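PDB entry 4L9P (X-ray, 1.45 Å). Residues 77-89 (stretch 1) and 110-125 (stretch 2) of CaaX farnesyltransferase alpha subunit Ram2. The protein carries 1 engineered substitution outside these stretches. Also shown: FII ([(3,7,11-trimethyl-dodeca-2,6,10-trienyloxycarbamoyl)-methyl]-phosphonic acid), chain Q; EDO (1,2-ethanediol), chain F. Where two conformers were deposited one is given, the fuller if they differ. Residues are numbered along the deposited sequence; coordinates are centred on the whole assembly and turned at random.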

ATOM      1  N   THR A  77      29.285  10.058   1.213  1.00  8.72           N
ATOM      2  CA  THR A  77      27.962   9.404   1.324  1.00  8.23           C
ATOM      3  C   THR A  77      27.547   9.202   2.785  1.00  8.15           C
ATOM      4  O   THR A  77      26.366   9.363   3.092  1.00  9.36           O
ATOM      5  N   GLY A  78      28.469   8.889   3.674  1.00  8.59           N
ATOM      6  CA  GLY A  78      28.121   8.716   5.075  1.00  9.51           C
ATOM      7  C   GLY A  78      27.693  10.048   5.695  1.00  9.69           C
ATOM      8  O   GLY A  78      26.760  10.087   6.533  1.00 10.93           O
ATOM      9  N   ASP A  79      28.359  11.137   5.263  1.00 10.66           N
ATOM     10  CA  ASP A  79      28.014  12.463   5.789  1.00 10.71           C
ATOM     11  C   ASP A  79      26.568  12.847   5.343  1.00 11.46           C
ATOM     12  O   ASP A  79      25.729  13.314   6.144  1.00 11.81           O
ATOM     13  N   ILE A  80      26.271  12.624   4.071  1.00  9.86           N
ATOM     14  CA  ILE A  80      24.943  12.967   3.581  1.00 10.10           C
ATOM     15  C   ILE A  80      23.888  12.101   4.254  1.00  9.55           C
ATOM     16  O   ILE A  80      22.832  12.589   4.615  1.00 10.36           O
ATOM     17  N   ILE A  81      24.166  10.820   4.419  1.00 10.13           N
ATOM     18  CA  ILE A  81      23.247   9.933   5.158  1.00 10.27           C
ATOM     19  C   ILE A  81      22.999  10.398   6.586  1.00 12.41           C
ATOM     20  O   ILE A  81      21.841  10.285   7.070  1.00 13.29           O
ATOM     21  N   SER A  82      24.033  10.939   7.236  1.00 13.62           N
ATOM     22  CA  SER A  82      23.846  11.481   8.599  1.00 14.71           C
ATOM     23  C   SER A  82      22.868  12.663   8.591  1.00 15.87           C
ATOM     24  O   SER A  82      22.152  12.875   9.562  1.00 18.60           O
ATOM     25  N   MET A  83      22.841  13.429   7.512  1.00 12.96           N
ATOM     26  CA  MET A  83      21.905  14.563   7.406  1.00 13.56           C
ATOM     27  C   MET A  83      20.528  14.181   6.912  1.00 14.11           C
ATOM     28  O   MET A  83      19.530  14.768   7.333  1.00 15.71           O
ATOM     29  N   ASN A  84      20.464  13.187   6.030  1.00 12.94           N
ATOM     30  CA  ASN A  84      19.207  12.781   5.383  1.00 12.11           C
ATOM     31  C   ASN A  84      19.278  11.310   4.987  1.00 10.61           C
ATOM     32  O   ASN A  84      19.707  10.973   3.882  1.00 10.67           O
ATOM     33  N   PRO A  85      18.883  10.426   5.894  1.00 10.71           N
ATOM     34  CA  PRO A  85      18.986   8.997   5.593  1.00 10.10           C
ATOM     35  C   PRO A  85      17.902   8.562   4.596  1.00 10.05           C
ATOM     36  O   PRO A  85      17.943   7.424   4.153  1.00 10.77           O
ATOM     37  N   ALA A  86      16.992   9.438   4.223  1.00  9.99           N
ATOM     38  CA  ALA A  86      15.996   9.101   3.188  1.00 11.79           C
ATOM     39  C   ALA A  86      16.406   9.579   1.785  1.00 12.44           C
ATOM     40  O   ALA A  86      15.582   9.701   0.879  1.00 14.16           O
ATOM     41  N   HIS A  87      17.702   9.826   1.578  1.00 10.12           N
ATOM     42  CA  HIS A  87      18.189  10.211   0.242  1.00  9.80           C
ATOM     43  C   HIS A  87      18.498   8.924  -0.495  1.00  9.22           C
ATOM     44  O   HIS A  87      19.577   8.350  -0.324  1.00 10.69           O
ATOM     45  N   TYR A  88      17.563   8.420  -1.305  1.00  7.94           N
ATOM     46  CA  TYR A  88      17.738   7.059  -1.863  1.00  7.81           C
ATOM     47  C   TYR A  88      18.959   7.010  -2.792  1.00  7.90           C
ATOM     48  O   TYR A  88      19.621   5.954  -2.887  1.00  9.04           O
ATOM     49  N   THR A  89      19.210   8.091  -3.528  1.00  8.74           N
ATOM     50  CA  THR A  89      20.340   8.056  -4.487  1.00  8.26           C
ATOM     51  C   THR A  89      21.691   7.814  -3.756  1.00  8.27           C
ATOM     52  O   THR A  89      22.506   7.019  -4.204  1.00  9.69           O
ATOM     53  N   GLU A 110      28.427  -3.234  10.631  1.00  9.44           N
ATOM     54  CA  GLU A 110      28.429  -2.655  11.965  0.65 10.45           C
ATOM     55  C   GLU A 110      28.086  -1.151  11.912  1.00 11.01           C
ATOM     56  O   GLU A 110      27.364  -0.642  12.797  1.00 11.88           O
ATOM     57  N   TRP A 111      28.527  -0.443  10.874  1.00  9.77           N
ATOM     58  CA  TRP A 111      28.103   0.971  10.699  1.00  9.94           C
ATOM     59  C   TRP A 111      26.580   1.049  10.410  1.00  8.56           C
ATOM     60  O   TRP A 111      25.857   1.874  11.023  1.00  9.28           O
ATOM     61  N   LEU A 112      26.089   0.191   9.510  1.00  7.51           N
ATOM     62  CA  LEU A 112      24.673   0.219   9.133  1.00  7.53           C
ATOM     63  C   LEU A 112      23.795  -0.060  10.347  1.00  6.77           C
ATOM     64  O   LEU A 112      22.735   0.557  10.493  1.00  7.01           O
ATOM     65  N   ASN A 113      24.233  -0.952  11.236  1.00  7.14           N
ATOM     66  CA  ASN A 113      23.424  -1.245  12.420  1.00  6.52           C
ATOM     67  C   ASN A 113      23.190   0.035  13.243  1.00  7.15           C
ATOM     68  O   ASN A 113      22.098   0.242  13.796  1.00  7.05           O
ATOM     69  N   LYS A 114      24.197   0.886  13.362  1.00  7.24           N
ATOM     70  CA  LYS A 114      24.031   2.142  14.093  1.00  8.27           C
ATOM     71  C   LYS A 114      23.042   3.084  13.423  1.00  8.12           C
ATOM     72  O   LYS A 114      22.251   3.757  14.095  1.00  9.95           O
ATOM     73  N   VAL A 115      23.090   3.161  12.096  1.00  7.87           N
ATOM     74  CA  VAL A 115      22.137   3.974  11.363  1.00  8.25           C
ATOM     75  C   VAL A 115      20.707   3.439  11.539  1.00  6.04           C
ATOM     76  O   VAL A 115      19.758   4.202  11.766  1.00  6.84           O
ATOM     77  N   ALA A 116      20.573   2.107  11.463  1.00  6.53           N
ATOM     78  CA  ALA A 116      19.283   1.431  11.570  1.00  6.81           C
ATOM     79  C   ALA A 116      18.660   1.699  12.958  1.00  7.22           C
ATOM     80  O   ALA A 116      17.470   1.874  13.071  1.00  9.25           O
ATOM     81  N   LEU A 117      19.507   1.715  13.995  1.00  7.81           N
ATOM     82  CA  LEU A 117      19.039   1.956  15.398  1.00  9.06           C
ATOM     83  C   LEU A 117      18.624   3.409  15.589  1.00 12.12           C
ATOM     84  O   LEU A 117      17.827   3.696  16.480  1.00 13.93           O
ATOM     85  N   LYS A 118      19.075   4.310  14.732  1.00 12.51           N
ATOM     86  CA  LYS A 118      18.730   5.723  14.880  1.00 14.32           C
ATOM     87  C   LYS A 118      17.466   6.069  14.120  1.00 13.81           C
ATOM     88  O   LYS A 118      16.768   7.018  14.504  1.00 16.17           O
ATOM     89  N   HIS A 119      17.148   5.345  13.053  1.00 11.89           N
ATOM     90  CA  HIS A 119      16.079   5.760  12.125  1.00 12.32           C
ATOM     91  C   HIS A 119      15.154   4.608  11.826  1.00 13.65           C
ATOM     92  O   HIS A 119      15.374   3.833  10.968  1.00 14.20           O
ATOM     93  N   LEU A 120      13.850   4.884  12.097  0.71 17.64           N
ATOM     94  CA  LEU A 120      12.750   3.953  11.769  0.71 20.23           C
ATOM     95  C   LEU A 120      11.943   4.229  10.456  0.71 19.41           C
ATOM     96  O   LEU A 120      12.053   5.300   9.854  0.71 19.66           O
ATOM     97  N   LYS A 121      11.194   3.237   9.990  0.71 18.10           N
ATOM     98  CA  LYS A 121      10.463   3.307   8.720  0.71 17.59           C
ATOM     99  C   LYS A 121      11.217   3.866   7.544  0.71 15.98           C
ATOM    100  O   LYS A 121      10.875   4.949   7.001  0.71 17.54           O
ATOM    101  N   ASN A 122      12.185   3.098   7.096  0.71 11.80           N
ATOM    102  CA  ASN A 122      13.081   3.584   6.062  0.71  9.74           C
ATOM    103  C   ASN A 122      13.355   2.452   5.093  0.71  9.22           C
ATOM    104  O   ASN A 122      13.831   1.385   5.463  0.71 11.00           O
ATOM    105  N   TYR A 123      12.986   2.658   3.843  0.71  8.58           N
ATOM    106  CA  TYR A 123      13.251   1.643   2.814  0.71  8.65           C
ATOM    107  C   TYR A 123      14.730   1.415   2.517  0.71  8.17           C
ATOM    108  O   TYR A 123      15.143   0.263   2.266  0.71  8.62           O
ATOM    109  N   GLN A 124      15.538   2.478   2.595  0.71  5.98           N
ATOM    110  CA  GLN A 124      16.886   2.438   2.067  0.71  5.93           C
ATOM    111  C   GLN A 124      17.748   1.618   2.998  0.71  5.85           C
ATOM    112  O   GLN A 124      18.530   0.794   2.523  0.71  5.48           O
ATOM    113  N   ILE A 125      17.609   1.820   4.318  1.00  5.75           N
ATOM    114  CA  ILE A 125      18.564   1.154   5.209  1.00  5.56           C
ATOM    115  C   ILE A 125      18.420  -0.377   5.113  1.00  4.66           C
ATOM    116  O   ILE A 125      19.387  -1.149   5.174  1.00  6.19           O
TER

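The most distinctive feature of this contact is the way Pro85 points the CG corner of its ring at one face of the His119 imidazole. Pro85 CG sits 3.5 Å from the centroid of the His119 ring, only 6° off its normal, a CH-pi contact over one face in which the closest atoms are Pro85 CG and His119 CE1 at 3.6 Å. The proline ring has a C-gamma endo pucker, and the m rotamer of His119 (chi2 -73°) presents its face to it. The same imidazole is tied to the end of helix 77-83 by two waters. One donates to Ile81 O (water O to Ile81 O, 2.8 Å) and lies 2.7 Å from His119 NE2; the other donates to Ser82 O (water O to Ser82 O, 3.0 Å) and lies 2.9 Å from His119 NE2. A single ring nitrogen thus reaches two backbone carbonyls through solvent.

Before this point the two helices run nearly parallel, at 14°, but their axes come no closer than 11.9 Å, and the space between them is occupied by Trp111, Ile81 and Val115. Trp111 points its CA-to-CB bond toward stretch 1, in the t rotamer with chi2 of 84°, and its six-membered ring makes the contacts. Ile81 (m, t) points back, its CD1 meeting the ring edge at 3.9 Å from Trp111 CH2, and Ile81 CG2 lies 4.1 Å from CG1 of Val115, a t rotamer. Gly78 offers only backbone here, with its CA 4.3 Å from Trp111 CZ2.

Beyond the helix ends the contact becomes more polar. Pro85 and Ala86 occupy the middle of a type I turn from Asn84 to His87, leaving Pro85 O available to Asn122 ND2, which donates a weak hydrogen bond of 3.2 Å. Asn122, in the t rotamer, uses both ends of its amide: OD1 caps the following helix, accepting from Ile125 N at 2.9 Å and, weakly, from Gln124 N at 2.8 Å. The same side chain thus caps its own helix and makes a weak hydrogen bond to the turn of stretch 1.

Gln124 folds back through an m, p conformation and packs along the chain from Ala86 to Tyr88. Its CG lies 3.7 Å from Tyr88 CA and its OE1 3.8 Å from Ala86 CA. Tyr88 (p) brings CB within 3.7 Å of Gln124 NE2, whereas the end of its side chain leads away. His87, a t rotamer, points away from stretch 2, and its NE2 shares a 2.9 Å hydrogen bond with O2 of a 1,2-ethanediol at the ring edge.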

ATOM      1  CB  THR A  77      27.900   8.049   0.592  1.00  9.11           C
ATOM      2  OG1 THR A  77      28.727   7.032   1.219  1.00  9.53           O
ATOM      3  CG2 THR A  77      28.168   8.183  -0.912  1.00 10.84           C
ATOM      4  CB  ASP A  79      29.032  13.486   5.254  1.00 11.31           C
ATOM      5  CG  ASP A  79      28.901  14.834   5.915  1.00 15.99           C
ATOM      6  OD1 ASP A  79      28.327  14.926   7.021  1.00 17.77           O
ATOM      7  OD2 ASP A  79      29.389  15.791   5.332  1.00 18.44           O
ATOM      8  CB  ILE A  80      24.852  12.828   2.048  1.00 10.70           C
ATOM      9  CG1 ILE A  80      25.708  13.986   1.433  1.00 11.80           C
ATOM     10  CG2 ILE A  80      23.366  12.961   1.584  1.00 11.41           C
ATOM     11  CD1 ILE A  80      25.920  13.893  -0.031  1.00 13.79           C
ATOM     12  CB  ILE A  81      23.738   8.444   5.098  1.00  9.91           C
ATOM     13  CG1 ILE A  81      23.487   7.919   3.685  1.00 10.45           C
ATOM     14  CG2 ILE A  81      23.040   7.560   6.176  1.00 10.44           C
ATOM     15  CD1 ILE A  81      24.245   6.600   3.351  1.00 11.60           C
ATOM     16  CB  SER A  82      25.196  11.879   9.234  1.00 18.31           C
ATOM     17  OG  SER A  82      25.650  13.160   8.819  1.00 20.61           O
ATOM     18  CB  MET A  83      22.484  15.663   6.504  1.00 15.16           C
ATOM     19  CG  MET A  83      23.677  16.386   7.177  1.00 16.93           C
ATOM     20  SD  MET A  83      24.328  17.670   6.086  1.00 18.40           S
ATOM     21  CE  MET A  83      25.305  16.713   4.994  1.00 16.84           C
ATOM     22  CB  ASN A  84      18.937  13.628   4.161  1.00 12.85           C
ATOM     23  CG  ASN A  84      17.667  13.225   3.449  1.00 13.67           C
ATOM     24  OD1 ASN A  84      16.874  12.404   3.966  1.00 13.38           O
ATOM     25  ND2 ASN A  84      17.460  13.773   2.247  1.00 14.10           N
ATOM     26  CB  PRO A  85      18.739   8.320   6.957  1.00 11.54           C
ATOM     27  CG  PRO A  85      17.910   9.268   7.686  1.00 13.74           C
ATOM     28  CD  PRO A  85      18.427  10.661   7.281  1.00 13.31           C
ATOM     29  CB  ALA A  86      14.620   9.676   3.583  1.00 13.49           C
ATOM     30  CB  HIS A  87      19.440  11.067   0.476  1.00 10.37           C
ATOM     31  CG  HIS A  87      19.960  11.771  -0.735  1.00 11.29           C
ATOM     32  ND1 HIS A  87      20.446  11.111  -1.852  1.00 12.51           N
ATOM     33  CD2 HIS A  87      20.177  13.102  -0.954  1.00 11.71           C
ATOM     34  CE1 HIS A  87      20.874  12.009  -2.725  1.00 12.35           C
ATOM     35  NE2 HIS A  87      20.697  13.230  -2.214  1.00 12.00           N
ATOM     36  CB  TYR A  88      16.443   6.575  -2.596  1.00  8.16           C
ATOM     37  CG  TYR A  88      16.000   7.467  -3.726  1.00  8.09           C
ATOM     38  CD1 TYR A  88      16.513   7.284  -5.021  1.00  7.49           C
ATOM     39  CD2 TYR A  88      15.156   8.555  -3.490  1.00  7.23           C
ATOM     40  CE1 TYR A  88      16.156   8.076  -6.059  1.00  8.16           C
ATOM     41  CE2 TYR A  88      14.798   9.398  -4.528  1.00  7.53           C
ATOM     42  CZ  TYR A  88      15.326   9.163  -5.827  1.00  7.10           C
ATOM     43  OH  TYR A  88      15.012  10.046  -6.838  1.00  7.82           O
ATOM     44  CB  THR A  89      20.438   9.380  -5.221  1.00  8.84           C
ATOM     45  OG1 THR A  89      19.213   9.608  -5.942  1.00 10.09           O
ATOM     46  CG2 THR A  89      21.604   9.392  -6.238  1.00 10.49           C
ATOM     47  CB  GLU A 110      29.780  -2.954  12.651  0.65 12.67           C
ATOM     48  CG  GLU A 110      29.986  -4.464  12.832  0.65 16.65           C
ATOM     49  CD  GLU A 110      28.947  -5.135  13.758  0.65 20.56           C
ATOM     50  OE1 GLU A 110      28.854  -4.687  14.937  0.65 25.20           O
ATOM     51  OE2 GLU A 110      28.214  -6.071  13.324  0.65 18.19           O
ATOM     52  CB  TRP A 111      28.899   1.588   9.554  1.00 11.74           C
ATOM     53  CG  TRP A 111      28.414   2.935   9.159  1.00 14.23           C
ATOM     54  CD1 TRP A 111      28.755   4.135   9.741  1.00 16.37           C
ATOM     55  CD2 TRP A 111      27.516   3.250   8.086  1.00 14.61           C
ATOM     56  NE1 TRP A 111      28.093   5.185   9.091  1.00 16.87           N
ATOM     57  CE2 TRP A 111      27.350   4.663   8.068  1.00 16.09           C
ATOM     58  CE3 TRP A 111      26.851   2.479   7.128  1.00 14.39           C
ATOM     59  CZ2 TRP A 111      26.529   5.298   7.135  1.00 15.66           C
ATOM     60  CZ3 TRP A 111      26.036   3.116   6.207  1.00 15.52           C
ATOM     61  CH2 TRP A 111      25.874   4.519   6.234  1.00 15.24           C
ATOM     62  CB  LEU A 112      24.459  -0.847   8.045  1.00  6.64           C
ATOM     63  CG  LEU A 112      23.023  -0.818   7.475  1.00  6.58           C
ATOM     64  CD1 LEU A 112      22.663   0.518   6.801  1.00  8.37           C
ATOM     65  CD2 LEU A 112      22.885  -2.005   6.500  1.00  7.44           C
ATOM     66  CB  ASN A 113      24.147  -2.214  13.346  1.00  7.34           C
ATOM     67  CG  ASN A 113      24.199  -3.618  12.819  1.00  8.20           C
ATOM     68  OD1 ASN A 113      23.526  -3.975  11.842  1.00  7.12           O
ATOM     69  ND2 ASN A 113      25.043  -4.444  13.443  1.00  9.34           N
ATOM     70  CB  LYS A 114      25.423   2.852  14.221  1.00 11.26           C
ATOM     71  CG  LYS A 114      26.399   2.034  15.082  1.00 15.37           C
ATOM     72  CD  LYS A 114      27.839   2.564  14.933  1.00 20.14           C
ATOM     73  CE  LYS A 114      28.911   1.488  15.265  1.00 24.52           C
ATOM     74  NZ  LYS A 114      30.376   1.878  15.203  1.00 26.94           N
ATOM     75  CB  VAL A 115      22.504   4.039   9.833  1.00  8.69           C
ATOM     76  CG1 VAL A 115      21.549   5.042   9.118  1.00  9.40           C
ATOM     77  CG2 VAL A 115      23.972   4.519   9.608  1.00 10.56           C
ATOM     78  CB  ALA A 116      19.433  -0.095  11.313  1.00  7.26           C
ATOM     79  CB  LEU A 117      20.144   1.584  16.395  1.00  9.67           C
ATOM     80  CG  LEU A 117      20.340   0.073  16.560  1.00  9.43           C
ATOM     81  CD1 LEU A 117      21.634  -0.193  17.367  1.00 10.06           C
ATOM     82  CD2 LEU A 117      19.121  -0.481  17.291  1.00 11.30           C
ATOM     83  CB  LYS A 118      19.840   6.638  14.391  1.00 17.92           C
ATOM     84  CG  LYS A 118      21.004   6.794  15.345  1.00 22.91           C
ATOM     85  CD  LYS A 118      21.991   7.814  14.721  1.00 27.15           C
ATOM     86  CE  LYS A 118      23.303   7.922  15.520  1.00 30.04           C
ATOM     87  NZ  LYS A 118      24.274   8.960  14.972  1.00 32.26           N
ATOM     88  CB  HIS A 119      16.696   6.231  10.804  1.00 12.80           C
ATOM     89  CG  HIS A 119      17.648   7.371  10.966  1.00 13.53           C
ATOM     90  ND1 HIS A 119      17.213   8.648  11.237  1.00 13.77           N
ATOM     91  CD2 HIS A 119      19.003   7.444  10.879  1.00 15.64           C
ATOM     92  CE1 HIS A 119      18.252   9.469  11.276  1.00 16.36           C
ATOM     93  NE2 HIS A 119      19.346   8.765  11.079  1.00 16.91           N
ATOM     94  CB  LEU A 120      11.864   3.732  13.007  0.71 23.68           C
ATOM     95  CG  LEU A 120      12.626   2.936  14.109  0.71 26.19           C
ATOM     96  CD1 LEU A 120      13.712   2.030  13.462  0.71 26.90           C
ATOM     97  CD2 LEU A 120      13.324   3.718  15.236  0.71 27.67           C
ATOM     98  CB  LYS A 121       9.138   4.037   8.843  0.71 18.98           C
ATOM     99  CG  LYS A 121       8.142   3.177   9.382  0.71 20.76           C
ATOM    100  CD  LYS A 121       6.974   4.033   9.765  0.71 22.31           C
ATOM    101  CE  LYS A 121       6.008   3.288  10.642  0.71 23.90           C
ATOM    102  NZ  LYS A 121       5.124   4.273  11.203  0.71 25.63           N
ATOM    103  CB  ASN A 122      14.313   4.159   6.774  0.71  9.16           C
ATOM    104  CG  ASN A 122      15.361   4.720   5.824  0.71 10.13           C
ATOM    105  OD1 ASN A 122      15.834   3.992   4.945  0.71  8.82           O
ATOM    106  ND2 ASN A 122      15.901   5.961   6.157  0.71 12.34           N
ATOM    107  CB  TYR A 123      12.589   2.053   1.512  0.71  7.20           C
ATOM    108  CG  TYR A 123      11.109   1.719   1.418  0.71  8.01           C
ATOM    109  CD1 TYR A 123      10.157   2.647   1.821  0.71  7.61           C
ATOM    110  CD2 TYR A 123      10.684   0.457   0.942  0.71  7.40           C
ATOM    111  CE1 TYR A 123       8.781   2.382   1.655  0.71  7.64           C
ATOM    112  CE2 TYR A 123       9.287   0.220   0.844  0.71  7.45           C
ATOM    113  CZ  TYR A 123       8.389   1.194   1.218  0.71  7.74           C
ATOM    114  OH  TYR A 123       7.009   0.967   1.100  0.71  9.62           O
ATOM    115  CB  GLN A 124      17.438   3.869   2.024  0.71  5.89           C
ATOM    116  CG  GLN A 124      16.875   4.720   0.849  0.71  6.59           C
ATOM    117  CD  GLN A 124      15.433   5.060   1.043  0.71  7.61           C
ATOM    118  OE1 GLN A 124      15.051   5.603   2.083  0.71  8.63           O
ATOM    119  NE2 GLN A 124      14.615   4.747   0.035  0.71  8.33           N
ATOM    120  CB  ILE A 125      18.224   1.606   6.678  1.00  8.08           C
ATOM    121  CG1 ILE A 125      18.774   3.016   6.885  1.00 10.07           C
ATOM    122  CG2 ILE A 125      18.703   0.626   7.765  1.00 10.07           C
ATOM    123  CD1 ILE A 125      18.129   3.670   8.175  1.00 10.94           C
TER
HETATM  124  C1  FII Q 608       2.011   4.277  -4.907  1.00 11.11           C
HETATM  125  C2  FII Q 608       2.690   4.082  -3.578  1.00 10.84           C
HETATM  126  C6  FII Q 608       4.066   4.593  -3.487  1.00 12.73           C
HETATM  127  C10 FII Q 608       2.118   3.090  -2.650  1.00 10.00           C
HETATM  128  C11 FII Q 608       2.748   2.719  -1.308  1.00  9.72           C
HETATM  129  C12 FII Q 608       1.982   3.507  -0.205  1.00  8.89           C
HETATM  130  C15 FII Q 608       2.097   2.996   1.228  1.00 10.93           C
HETATM  131  C18 FII Q 608       1.369   3.732   2.346  1.00 11.22           C
HETATM  132  C22 FII Q 608       3.260   2.094   1.498  1.00 14.30           C
HETATM  133  C23 FII Q 608       3.157   1.304   2.793  1.00 17.67           C
HETATM  134  C24 FII Q 608       4.433   0.634   3.136  1.00 15.94           C
HETATM  135  C27 FII Q 608       4.457   0.255   4.582  1.00 12.41           C
HETATM  136  C30 FII Q 608       3.905  -1.126   4.892  1.00 12.96           C
HETATM  137  C34 FII Q 608       5.542   0.885   5.370  1.00 12.41           C
HETATM  138  C35 FII Q 608       5.909   0.425   6.765  1.00 13.03           C
HETATM  139  O36 FII Q 608       5.613   1.425   7.723  1.00 11.83           O
HETATM  140  N42 FII Q 608       4.319   1.870   7.740  1.00 10.47           N
HETATM  141  C43 FII Q 608       3.570   1.297   8.778  1.00  7.89           C
HETATM  142  O44 FII Q 608       3.990   0.442   9.572  1.00  8.17           O
HETATM  143  C45 FII Q 608       2.154   1.849   8.859  1.00  5.97           C
HETATM  144  P46 FII Q 608       0.888   0.609   9.451  1.00  4.74           P
HETATM  145  O49 FII Q 608       1.137  -0.628   8.674  1.00  5.05           O
HETATM  146  O50 FII Q 608       1.024   0.483  10.937  1.00  7.34           O
HETATM  147  O51 FII Q 608      -0.434   1.300   9.057  1.00  5.07           O
HETATM  148  C1  EDO F 403      22.683  14.725  -5.124  1.00 17.31           C
HETATM  149  O1  EDO F 403      22.002  13.444  -5.201  1.00 16.62           O
HETATM  150  C2  EDO F 403      21.611  15.796  -4.893  1.00 15.66           C
HETATM  151  O2  EDO F 403      21.131  15.725  -3.543  1.00 14.52           O
HETATM  152  O   HOH W   1      21.658   9.116   9.655  1.00 28.98           O
HETATM  153  O   HOH W   2      21.472  10.694  11.556  1.00 47.37           O